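Local coordinates for pathogenicity island protein (Staphylococcus aureus subsp. aureus, PDB 3HL6) that is of unknown function but is encoded by a mobile pathogenicity island of the bacterium and is found as a two-chain assembly, at residues 6-10 and 11-15. Numbering follows the deposited sequence.
Sequences IVNEF and ETRAG
F10 lies beside G15 because the backbone doubles back at E11 and T12: with F10 extended and R13 to G15 already helical, the chain turns within two residues to enter the helix that begins at R13. No hydrogen bond joins 6-10 to 11-15, so the contact rests on van der Waals packing. The F10 ring meets the G15 peptide obliquely, with CD2 3.5 Å from G15 C and CE2 3.5 Å from G15 O. Its chi1 of -54° sets CG opposite the F10 carbonyl carbon and the ring beside the start of helix 13-30, where it also touches T16 and, a turn further on, R19. At G15 the absence of a side chain lets the ring come up against bare backbone. T12 is the N-cap of helix 13-30: its OG1 accepts from G15 N at 2.9 Å, with an N-H...O angle of 162°, occupying an amide of the first turn that has no helical carbonyl to bond. The loop runs from strand 4-6, outermost in the mixed sheet within this chain, to helix 13-30. N8 faces the same turn from earlier in the loop, two residues before F10. Its OD1 stands 3.9 Å from R13 CA and 4.0 Å from R13 CG, touching the aliphatic base of the arginine. N8 OD1 is hydrogen-bonded to T16 OG1, which also pairs with E9 N, while R13 NH2 donates to A163 O. E11 touches F10 C through CB (3.6 Å), and its chain, extended beyond CG, carries the carboxylate to Y87 and H86; E84 of the second subunit packs on F10.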
loop_
_atom_site.group_PDB
_atom_site.type_symbol
_atom_site.label_atom_id
_atom_site.label_comp_id
_atom_site.label_asym_id
_atom_site.label_seq_id
_atom_site.Cartn_x
_atom_site.Cartn_y
_atom_site.Cartn_z
ATOM N N ILE B 6 -2.640 -17.635 6.893
ATOM C CA ILE B 6 -2.470 -16.513 7.776
ATOM C C ILE B 6 -3.714 -15.646 7.765
ATOM O O ILE B 6 -4.509 -15.705 6.827
ATOM C CB ILE B 6 -1.171 -15.724 7.485
ATOM C CG1 ILE B 6 -1.453 -14.487 6.660
ATOM C CG2 ILE B 6 -0.104 -16.603 6.867
ATOM C CD1 ILE B 6 -1.415 -13.266 7.529
ATOM N N VAL B 7 -3.903 -14.892 8.842
ATOM C CA VAL B 7 -5.122 -14.109 9.065
ATOM C C VAL B 7 -4.949 -12.659 8.589
ATOM O O VAL B 7 -3.893 -12.053 8.794
ATOM C CB VAL B 7 -5.516 -14.103 10.580
ATOM C CG1 VAL B 7 -6.389 -12.910 10.913
ATOM C CG2 VAL B 7 -6.240 -15.381 10.950
ATOM N N ASN B 8 -5.994 -12.114 7.974
ATOM C CA ASN B 8 -5.978 -10.775 7.406
ATOM C C ASN B 8 -5.761 -9.659 8.411
ATOM O O ASN B 8 -6.473 -9.558 9.400
ATOM C CB ASN B 8 -7.301 -10.530 6.686
ATOM C CG ASN B 8 -7.178 -10.682 5.189
ATOM O OD1 ASN B 8 -6.611 -9.810 4.515
ATOM N ND2 ASN B 8 -7.677 -11.799 4.658
ATOM N N GLU B 9 -4.783 -8.801 8.149
ATOM C CA GLU B 9 -4.500 -7.675 9.044
ATOM C C GLU B 9 -4.883 -6.295 8.474
ATOM O O GLU B 9 -4.672 -5.278 9.133
ATOM C CB GLU B 9 -3.032 -7.680 9.506
ATOM C CG GLU B 9 -2.505 -9.057 9.821
ATOM C CD GLU B 9 -0.985 -9.136 9.782
ATOM O OE1 GLU B 9 -0.319 -8.215 9.223
ATOM O OE2 GLU B 9 -0.459 -10.146 10.310
ATOM N N PHE B 10 -5.463 -6.260 7.278
ATOM C CA PHE B 10 -5.861 -4.989 6.709
ATOM C C PHE B 10 -7.175 -5.126 6.023
ATOM O O PHE B 10 -7.661 -6.213 5.807
ATOM C CB PHE B 10 -4.838 -4.481 5.675
ATOM C CG PHE B 10 -3.444 -4.398 6.197
ATOM C CD1 PHE B 10 -2.979 -3.237 6.754
ATOM C CD2 PHE B 10 -2.605 -5.477 6.133
ATOM C CE1 PHE B 10 -1.698 -3.151 7.230
ATOM C CE2 PHE B 10 -1.312 -5.399 6.620
ATOM C CZ PHE B 10 -0.858 -4.233 7.155
ATOM N N GLU B 11 -7.737 -3.999 5.650
ATOM C CA GLU B 11 -8.954 -4.011 4.901
ATOM C C GLU B 11 -8.785 -4.664 3.528
ATOM O O GLU B 11 -9.750 -5.184 2.963
ATOM C CB GLU B 11 -9.453 -2.583 4.778
ATOM C CG GLU B 11 -10.635 -2.434 3.882
ATOM C CD GLU B 11 -11.238 -1.027 3.944
ATOM O OE1 GLU B 11 -10.826 -0.217 4.826
ATOM O OE2 GLU B 11 -12.137 -0.755 3.101
ATOM N N THR B 12 -7.567 -4.640 2.967
ATOM C CA THR B 12 -7.337 -5.328 1.682
ATOM C C THR B 12 -6.367 -6.486 1.828
ATOM O O THR B 12 -5.410 -6.412 2.599
ATOM C CB THR B 12 -6.793 -4.384 0.549
ATOM O OG1 THR B 12 -5.425 -4.034 0.819
ATOM C CG2 THR B 12 -7.640 -3.139 0.404
ATOM N N ARG B 13 -6.605 -7.537 1.057
ATOM C CA ARG B 13 -5.633 -8.609 0.920
ATOM C C ARG B 13 -4.317 -8.097 0.351
ATOM O O ARG B 13 -3.246 -8.592 0.729
ATOM C CB ARG B 13 -6.166 -9.706 0.012
ATOM C CG ARG B 13 -6.992 -10.807 0.701
ATOM C CD ARG B 13 -7.722 -11.580 -0.402
ATOM N NE ARG B 13 -8.971 -10.885 -0.677
ATOM C CZ ARG B 13 -9.434 -10.588 -1.877
ATOM N NH1 ARG B 13 -10.585 -9.935 -1.999
ATOM N NH2 ARG B 13 -8.769 -10.955 -2.951
ATOM N N ALA B 14 -4.400 -7.127 -0.569
ATOM C CA ALA B 14 -3.199 -6.559 -1.198
ATOM C C ALA B 14 -2.283 -6.040 -0.115
ATOM O O ALA B 14 -1.107 -6.352 -0.123
ATOM C CB ALA B 14 -3.546 -5.461 -2.231
ATOM N N GLY B 15 -2.835 -5.310 0.857
ATOM C CA GLY B 15 -2.077 -4.882 2.038
ATOM C C GLY B 15 -1.427 -5.959 2.922
ATOM O O GLY B 15 -0.274 -5.815 3.317
#